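Local coordinates for beta-lactamase (Sebaldella termitidis, PDB 6N1N), which probably hydrolyses beta-lactam antibiotics to substituted beta-amino acids, as a class D serine beta-lactamase, at residues S58-E70 and M163-I175. Sequence-based numbering, arbitrary orientation. Where two conformers were deposited one is given.
Sequences SLIFLEEEVVKDE and MLSEKTYKIVKDI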
ATOM      1  N   SER A  58       1.091 -10.390  -0.642  1.00 12.13           N
ATOM      2  CA  SER A  58       0.997 -11.091  -1.920  1.00  8.42           C
ATOM      3  C   SER A  58       2.354 -11.651  -2.342  1.00 10.94           C
ATOM      4  O   SER A  58       2.433 -12.772  -2.863  1.00 10.82           O
ATOM      5  CB  SER A  58       0.430 -10.163  -3.000  1.00 11.23           C
ATOM      6  OG  SER A  58      -0.892  -9.760  -2.686  1.00  9.39           O
ATOM      7  N   LEU A  59       3.429 -10.878  -2.162  1.00 10.21           N
ATOM      8  CA  LEU A  59       4.765 -11.427  -2.415  1.00  8.37           C
ATOM      9  C   LEU A  59       5.007 -12.655  -1.557  1.00 11.77           C
ATOM     10  O   LEU A  59       5.523 -13.675  -2.035  1.00  9.89           O
ATOM     11  CB  LEU A  59       5.858 -10.394  -2.124  1.00  9.75           C
ATOM     12  CG  LEU A  59       5.909  -9.106  -2.957  1.00  9.17           C
ATOM     13  CD1 LEU A  59       6.847  -8.119  -2.286  1.00  8.67           C
ATOM     14  CD2 LEU A  59       6.342  -9.365  -4.371  1.00 10.15           C
ATOM     15  N   ILE A  60       4.638 -12.567  -0.272  1.00 10.29           N
ATOM     16  CA  ILE A  60       4.918 -13.654   0.653  1.00  9.21           C
ATOM     17  C   ILE A  60       4.099 -14.884   0.283  1.00  9.89           C
ATOM     18  O   ILE A  60       4.615 -16.002   0.281  1.00 11.55           O
ATOM     19  CB  ILE A  60       4.659 -13.206   2.103  1.00  9.50           C
ATOM     20  CG1 ILE A  60       5.677 -12.135   2.531  1.00 11.18           C
ATOM     21  CG2 ILE A  60       4.736 -14.383   3.067  1.00 11.47           C
ATOM     22  CD1 ILE A  60       5.355 -11.435   3.844  1.00 10.22           C
ATOM     23  N   PHE A  61       2.807 -14.703  -0.026  1.00 13.46           N
ATOM     24  CA  PHE A  61       1.959 -15.838  -0.395  1.00 12.52           C
ATOM     25  C   PHE A  61       2.545 -16.617  -1.580  1.00 11.70           C
ATOM     26  O   PHE A  61       2.563 -17.856  -1.571  1.00 14.81           O
ATOM     27  CB  PHE A  61       0.544 -15.362  -0.746  1.00 11.12           C
ATOM     28  CG  PHE A  61      -0.369 -15.137   0.444  1.00 11.42           C
ATOM     29  CD1 PHE A  61       0.123 -14.943   1.721  1.00  8.25           C
ATOM     30  CD2 PHE A  61      -1.735 -15.095   0.255  1.00 11.40           C
ATOM     31  CE1 PHE A  61      -0.725 -14.724   2.779  1.00 11.69           C
ATOM     32  CE2 PHE A  61      -2.592 -14.890   1.312  1.00 13.37           C
ATOM     33  CZ  PHE A  61      -2.087 -14.712   2.573  1.00 14.76           C
ATOM     34  N   LEU A  62       3.022 -15.919  -2.612  1.00 10.82           N
ATOM     35  CA  LEU A  62       3.577 -16.616  -3.761  1.00  9.36           C
ATOM     36  C   LEU A  62       4.910 -17.262  -3.431  1.00 13.29           C
ATOM     37  O   LEU A  62       5.145 -18.419  -3.783  1.00 13.66           O
ATOM     38  CB  LEU A  62       3.715 -15.655  -4.941  1.00 15.72           C
ATOM     39  CG  LEU A  62       2.355 -15.221  -5.463  1.00 12.02           C
ATOM     40  CD1 LEU A  62       2.498 -13.952  -6.254  1.00 12.03           C
ATOM     41  CD2 LEU A  62       1.714 -16.315  -6.335  1.00 15.49           C
ATOM     42  N   GLU A  63       5.806 -16.527  -2.768  1.00 12.52           N
ATOM     43  CA  GLU A  63       7.128 -17.093  -2.490  1.00 12.81           C
ATOM     44  C   GLU A  63       7.033 -18.319  -1.587  1.00 16.34           C
ATOM     45  O   GLU A  63       7.793 -19.294  -1.761  1.00 15.47           O
ATOM     46  CB  GLU A  63       8.037 -16.032  -1.872  1.00 13.09           C
ATOM     47  CG  GLU A  63       9.534 -16.415  -1.865  1.00 17.82           C
ATOM     48  CD  GLU A  63      10.144 -16.489  -3.251  1.00 16.88           C
ATOM     49  OE1 GLU A  63       9.529 -15.965  -4.199  1.00 17.33           O
ATOM     50  OE2 GLU A  63      11.262 -17.047  -3.383  1.00 18.24           O
ATOM     51  N   GLU A  64       6.119 -18.293  -0.622  1.00 10.94           N
ATOM     52  CA  GLU A  64       5.904 -19.390   0.310  1.00 11.35           C
ATOM     53  C   GLU A  64       4.952 -20.461  -0.217  1.00 16.44           C
ATOM     54  O   GLU A  64       4.656 -21.415   0.511  1.00 15.24           O
ATOM     55  CB  GLU A  64       5.368 -18.853   1.644  1.00 15.28           C
ATOM     56  CG  GLU A  64       6.388 -18.058   2.429  1.00 14.07           C
ATOM     57  CD  GLU A  64       7.612 -18.889   2.729  1.00 16.46           C
ATOM     58  OE1 GLU A  64       7.450 -19.974   3.307  1.00 16.81           O
ATOM     59  OE2 GLU A  64       8.726 -18.484   2.360  1.00 15.83           O
ATOM     60  N   GLU A  65       4.459 -20.314  -1.441  1.00 13.31           N
ATOM     61  CA  GLU A  65       3.619 -21.312  -2.103  1.00 20.49           C
ATOM     62  C   GLU A  65       2.262 -21.492  -1.427  1.00 15.28           C
ATOM     63  O   GLU A  65       1.623 -22.537  -1.569  1.00 20.21           O
ATOM     64  CB  GLU A  65       4.358 -22.649  -2.208  1.00 15.82           C
ATOM     65  CG  GLU A  65       5.621 -22.495  -3.023  1.00 17.04           C
ATOM     66  CD  GLU A  65       6.453 -23.754  -3.084  1.00 34.53           C
ATOM     67  OE1 GLU A  65       5.883 -24.819  -3.367  1.00 31.62           O
ATOM     68  OE2 GLU A  65       7.670 -23.673  -2.823  1.00 33.84           O
ATOM     69  N   VAL A  66       1.779 -20.453  -0.738  1.00 14.31           N
ATOM     70  CA  VAL A  66       0.410 -20.473  -0.236  1.00 13.50           C
ATOM     71  C   VAL A  66      -0.556 -20.731  -1.380  1.00 19.81           C
ATOM     72  O   VAL A  66      -1.512 -21.515  -1.245  1.00 18.24           O
ATOM     73  CB  VAL A  66       0.093 -19.151   0.488  1.00 14.63           C
ATOM     74  CG1 VAL A  66      -1.384 -19.062   0.877  1.00 14.89           C
ATOM     75  CG2 VAL A  66       0.958 -19.025   1.717  1.00 19.10           C
ATOM     76  N   VAL A  67      -0.347 -20.052  -2.505  1.00 14.14           N
ATOM     77  CA  VAL A  67      -1.013 -20.343  -3.768  1.00 14.52           C
ATOM     78  C   VAL A  67       0.085 -20.525  -4.802  1.00 18.18           C
ATOM     79  O   VAL A  67       1.196 -20.001  -4.649  1.00 17.39           O
ATOM     80  CB  VAL A  67      -2.013 -19.255  -4.211  1.00 18.55           C
ATOM     81  CG1 VAL A  67      -3.234 -19.265  -3.316  1.00 19.85           C
ATOM     82  CG2 VAL A  67      -1.377 -17.876  -4.193  1.00 18.77           C
ATOM     83  N   LYS A  68      -0.220 -21.287  -5.852  0.50 17.52           N
ATOM     84  CA  LYS A  68       0.776 -21.578  -6.876  0.50 20.58           C
ATOM     85  C   LYS A  68       0.984 -20.387  -7.796  0.50 18.74           C
ATOM     86  O   LYS A  68       2.110 -20.127  -8.239  0.50 18.64           O
ATOM     87  CB  LYS A  68       0.358 -22.811  -7.683  0.50 25.49           C
ATOM     88  CG  LYS A  68       1.341 -23.205  -8.774  0.50 31.93           C
ATOM     89  CD  LYS A  68       1.060 -24.608  -9.298  0.50 33.67           C
ATOM     90  CE  LYS A  68       2.046 -25.001 -10.384  0.50 37.56           C
ATOM     91  NZ  LYS A  68       1.924 -24.127 -11.579  0.50 45.02           N
ATOM     92  N   ASP A  69      -0.084 -19.655  -8.080  1.00 18.61           N
ATOM     93  CA  ASP A  69      -0.035 -18.485  -8.939  1.00 17.74           C
ATOM     94  C   ASP A  69      -1.255 -17.647  -8.585  1.00 15.18           C
ATOM     95  O   ASP A  69      -1.958 -17.940  -7.613  1.00 14.84           O
ATOM     96  CB  ASP A  69       0.021 -18.872 -10.421  1.00 18.70           C
ATOM     97  CG  ASP A  69      -1.108 -19.792 -10.835  1.00 28.43           C
ATOM     98  OD1 ASP A  69      -2.261 -19.519 -10.445  1.00 18.17           O
ATOM     99  OD2 ASP A  69      -0.848 -20.773 -11.586  1.00 24.38           O
ATOM    100  N   GLU A  70      -1.532 -16.631  -9.403  1.00 14.32           N
ATOM    101  CA  GLU A  70      -2.581 -15.668  -9.094  1.00 12.21           C
ATOM    102  C   GLU A  70      -3.939 -16.108  -9.602  1.00 12.21           C
ATOM    103  O   GLU A  70      -4.917 -15.363  -9.451  1.00 13.90           O
ATOM    104  CB  GLU A  70      -2.242 -14.292  -9.671  1.00 12.67           C
ATOM    105  CG  GLU A  70      -2.525 -14.063 -11.162  1.00 16.13           C
ATOM    106  CD  GLU A  70      -1.431 -14.577 -12.080  1.00 20.38           C
ATOM    107  OE1 GLU A  70      -0.629 -15.450 -11.657  1.00 12.66           O
ATOM    108  OE2 GLU A  70      -1.383 -14.100 -13.238  1.00 19.50           O
HETATM  109  N   MSE A 163      15.174 -11.113  -1.942  0.50 18.06           N
HETATM  110  CA  MSE A 163      15.421 -12.470  -2.407  0.50 20.47           C
HETATM  111  C   MSE A 163      14.094 -13.209  -2.608  0.50 19.60           C
HETATM  112  O   MSE A 163      13.635 -13.967  -1.751  0.50 19.54           O
HETATM  113  CB  MSE A 163      16.334 -13.209  -1.425  0.50 26.86           C
HETATM  114  CG  MSE A 163      17.713 -12.557  -1.278  0.50 41.02           C
HETATM  115 SE   MSE A 163      18.708 -12.422  -2.964  0.50 41.32          SE
HETATM  116  CE  MSE A 163      18.670 -14.312  -3.449  0.50 38.82           C
ATOM    117  N   LEU A 164      13.478 -12.950  -3.758  1.00 15.51           N
ATOM    118  CA  LEU A 164      12.242 -13.591  -4.166  1.00 13.82           C
ATOM    119  C   LEU A 164      12.453 -14.099  -5.582  1.00 12.70           C
ATOM    120  O   LEU A 164      13.308 -13.600  -6.305  1.00 18.72           O
ATOM    121  CB  LEU A 164      11.050 -12.623  -4.151  1.00 16.68           C
ATOM    122  CG  LEU A 164      10.883 -11.806  -2.878  1.00 12.08           C
ATOM    123  CD1 LEU A 164       9.895 -10.656  -3.081  1.00 10.69           C
ATOM    124  CD2 LEU A 164      10.443 -12.699  -1.731  1.00 14.23           C
ATOM    125  N   SER A 165      11.612 -15.038  -6.000  1.00 14.14           N
ATOM    126  CA  SER A 165      11.749 -15.600  -7.332  1.00 18.71           C
ATOM    127  C   SER A 165      11.228 -14.656  -8.421  1.00 15.72           C
ATOM    128  O   SER A 165      10.418 -13.755  -8.187  1.00 14.16           O
ATOM    129  CB  SER A 165      10.996 -16.925  -7.429  1.00 18.43           C
ATOM    130  OG  SER A 165       9.598 -16.684  -7.444  1.00 24.14           O
ATOM    131  N   GLU A 166      11.704 -14.884  -9.646  1.00 16.92           N
ATOM    132  CA  GLU A 166      11.266 -14.068 -10.776  1.00 16.34           C
ATOM    133  C   GLU A 166       9.754 -14.125 -10.958  1.00 19.37           C
ATOM    134  O   GLU A 166       9.119 -13.113 -11.279  1.00 18.97           O
ATOM    135  CB  GLU A 166      11.969 -14.527 -12.055  1.00 21.38           C
ATOM    136  CG  GLU A 166      13.459 -14.264 -12.082  1.00 50.46           C
ATOM    137  CD  GLU A 166      14.134 -14.891 -13.296  1.00 68.83           C
ATOM    138  OE1 GLU A 166      15.380 -15.002 -13.292  1.00 74.01           O
ATOM    139  OE2 GLU A 166      13.420 -15.276 -14.249  1.00 62.19           O
ATOM    140  N   LYS A 167       9.166 -15.300 -10.759  1.00 15.11           N
ATOM    141  CA  LYS A 167       7.721 -15.469 -10.922  1.00 18.25           C
ATOM    142  C   LYS A 167       6.952 -14.679  -9.880  1.00 12.94           C
ATOM    143  O   LYS A 167       5.926 -14.070 -10.183  1.00 12.59           O
ATOM    144  CB  LYS A 167       7.384 -16.960 -10.846  1.00 25.41           C
ATOM    145  CG  LYS A 167       5.896 -17.325 -10.716  1.00 38.37           C
ATOM    146  CD  LYS A 167       5.723 -18.839 -10.477  1.00 44.77           C
ATOM    147  CE  LYS A 167       4.262 -19.271 -10.308  1.00 41.97           C
ATOM    148  NZ  LYS A 167       3.484 -19.260 -11.587  1.00 54.43           N
ATOM    149  N   THR A 168       7.424 -14.670  -8.639  1.00 15.79           N
ATOM    150  CA  THR A 168       6.768 -13.886  -7.602  1.00 12.66           C
ATOM    151  C   THR A 168       6.715 -12.413  -7.962  1.00  9.92           C
ATOM    152  O   THR A 168       5.667 -11.763  -7.862  1.00 13.31           O
ATOM    153  CB  THR A 168       7.524 -14.085  -6.294  1.00 14.61           C
ATOM    154  OG1 THR A 168       7.385 -15.455  -5.916  1.00 15.24           O
ATOM    155  CG2 THR A 168       6.998 -13.198  -5.224  1.00 12.12           C
ATOM    156  N   TYR A 169       7.864 -11.856  -8.345  1.00 12.08           N
ATOM    157  CA  TYR A 169       7.887 -10.459  -8.756  1.00  9.62           C
ATOM    158  C   TYR A 169       6.994 -10.208  -9.970  1.00 14.19           C
ATOM    159  O   TYR A 169       6.282  -9.191 -10.029  1.00 13.08           O
ATOM    160  CB  TYR A 169       9.316 -10.053  -9.098  1.00 11.56           C
ATOM    161  CG  TYR A 169      10.217  -9.724  -7.946  1.00 10.37           C
ATOM    162  CD1 TYR A 169       9.959  -8.638  -7.127  1.00 11.55           C
ATOM    163  CD2 TYR A 169      11.385 -10.466  -7.725  1.00 12.22           C
ATOM    164  CE1 TYR A 169      10.799  -8.317  -6.085  1.00 13.23           C
ATOM    165  CE2 TYR A 169      12.256 -10.149  -6.679  1.00 13.86           C
ATOM    166  CZ  TYR A 169      11.962  -9.069  -5.875  1.00 12.36           C
ATOM    167  OH  TYR A 169      12.781  -8.724  -4.846  1.00 14.12           O
ATOM    168  N   LYS A 170       7.044 -11.088 -10.970  1.00 14.43           N
ATOM    169  CA  LYS A 170       6.305 -10.844 -12.204  1.00 10.34           C
ATOM    170  C   LYS A 170       4.798 -10.819 -11.943  1.00  9.58           C
ATOM    171  O   LYS A 170       4.083  -9.933 -12.437  1.00 12.86           O
ATOM    172  CB  LYS A 170       6.652 -11.908 -13.256  1.00 16.43           C
ATOM    173  CG  LYS A 170       5.817 -11.859 -14.558  1.00 32.21           C
ATOM    174  CD  LYS A 170       6.481 -12.704 -15.659  1.00 42.99           C
ATOM    175  CE  LYS A 170       5.534 -13.099 -16.790  1.00 58.11           C
ATOM    176  NZ  LYS A 170       5.262 -12.002 -17.756  1.00 72.37           N
ATOM    177  N   ILE A 171       4.310 -11.768 -11.152  1.00 12.21           N
ATOM    178  CA  ILE A 171       2.888 -11.831 -10.839  1.00 14.81           C
ATOM    179  C   ILE A 171       2.457 -10.622 -10.015  1.00  7.76           C
ATOM    180  O   ILE A 171       1.434  -9.996 -10.300  1.00 10.00           O
ATOM    181  CB  ILE A 171       2.562 -13.151 -10.115  1.00  9.97           C
ATOM    182  CG1 ILE A 171       2.629 -14.334 -11.087  1.00 11.50           C
ATOM    183  CG2 ILE A 171       1.212 -13.043  -9.459  1.00 14.51           C
ATOM    184  CD1 ILE A 171       2.701 -15.687 -10.399  1.00 17.16           C
ATOM    185  N   VAL A 172       3.214 -10.270  -8.968  1.00  9.40           N
ATOM    186  CA  VAL A 172       2.753  -9.183  -8.111  1.00  9.10           C
ATOM    187  C   VAL A 172       2.797  -7.851  -8.854  1.00  9.21           C
ATOM    188  O   VAL A 172       1.858  -7.057  -8.767  1.00  9.34           O
ATOM    189  CB  VAL A 172       3.536  -9.142  -6.785  1.00 14.21           C
ATOM    190  CG1 VAL A 172       3.211  -7.880  -5.999  1.00 13.96           C
ATOM    191  CG2 VAL A 172       3.209 -10.374  -5.930  1.00 12.27           C
ATOM    192  N   LYS A 173       3.851  -7.597  -9.643  1.00  9.45           N
ATOM    193  CA  LYS A 173       3.870  -6.347 -10.408  1.00 10.33           C
ATOM    194  C   LYS A 173       2.679  -6.244 -11.349  1.00  9.95           C
ATOM    195  O   LYS A 173       2.171  -5.138 -11.599  1.00  9.10           O
ATOM    196  CB  LYS A 173       5.192  -6.208 -11.186  1.00 10.83           C
ATOM    197  CG  LYS A 173       6.361  -5.720 -10.312  1.00 11.81           C
ATOM    198  CD  LYS A 173       7.675  -5.666 -11.062  1.00  8.56           C
ATOM    199  CE  LYS A 173       8.721  -4.948 -10.272  1.00  9.34           C
ATOM    200  NZ  LYS A 173      10.034  -4.859 -10.975  1.00 10.92           N
ATOM    201  N   ASP A 174       2.185  -7.378 -11.854  1.00 11.08           N
ATOM    202  CA  ASP A 174       1.043  -7.339 -12.759  1.00 12.64           C
ATOM    203  C   ASP A 174      -0.258  -7.116 -11.988  1.00 10.22           C
ATOM    204  O   ASP A 174      -1.066  -6.251 -12.354  1.00 11.46           O
ATOM    205  CB  ASP A 174       0.986  -8.623 -13.582  1.00 13.98           C
ATOM    206  CG  ASP A 174      -0.110  -8.593 -14.625  1.00 18.83           C
ATOM    207  OD1 ASP A 174      -0.027  -7.770 -15.561  1.00 25.74           O
ATOM    208  OD2 ASP A 174      -1.035  -9.411 -14.513  1.00 22.20           O
ATOM    209  N   ILE A 175      -0.483  -7.864 -10.905  1.00 11.50           N
ATOM    210  CA  ILE A 175      -1.766  -7.702 -10.224  1.00 11.39           C
ATOM    211  C   ILE A 175      -1.877  -6.328  -9.580  1.00 12.40           C
ATOM    212  O   ILE A 175      -2.995  -5.849  -9.335  1.00 12.08           O
ATOM    213  CB  ILE A 175      -2.039  -8.818  -9.194  1.00 11.90           C
ATOM    214  CG1 ILE A 175      -1.219  -8.688  -7.916  1.00 11.15           C
ATOM    215  CG2 ILE A 175      -1.866 -10.174  -9.852  1.00 15.71           C
ATOM    216  CD1 ILE A 175      -1.527  -9.813  -6.874  1.00 15.38           C
TER
HETATM  217  O   HOH W   1       1.704 -21.309 -12.365  1.00 36.73           O
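Glu63, in the last turn of its helix, reaches the start of helix 166-175 and offers OE1 to two donors. The backbone N of Ser165, the N-cap residue, gives OE1 an almost straight hydrogen bond of 2.9 Å, from the syn side and 29° off the carboxylate plane. Thr168 OG1 donates to the same OE1 at 2.8 Å, nearly in line with the C-O bond. The Glu63 chain leaves with CG opposite the backbone N (chi1 -166°) and then bends at chi2, which turns the carboxylate to this helix start. The helix dipole would favour its negative charge.

Apolar packing continues along the helices from this polar end. Leu59 CD2 rests on Val172 CG2 at 3.6 Å, the side chains crossing at about a right angle. Both methyls of Leu59 meet Leu164 CD1. Leu62 CD1 touches both Ile171 CG2 (3.6 Å) and Val172 CG2 (3.7 Å). Thr168 CG2 lies against the carbonyl O of Leu59.

Beyond the helix, the loop folds back along the other end of the contact. The aliphatic part of Glu70 packs on Ile171 CG2 and touches Ile175 CG2, while its OE2 forms a salt bridge with Arg93. One water accepts from Lys167 NZ (2.8 Å) and Lys68 NZ and donates to Asp69 OD2, linking the segments on the solvent-facing side. Asp69 OD1 accepts from the backbone N of Asn71.

The helix axes run roughly antiparallel (141°), 9.1 Å apart at closest approach. Helix 56-63 follows the predicted nucleophile Ser51, and Ser58 OG hydrogen-bonds to the backbone O of the carboxylated lysine at position 54 and to Tyr104 OH. This helix-helix packing belongs to the helical region of the serine beta-lactamase/penicillin-binding protein fold, with the carboxylated lysine characteristic of class D enzymes.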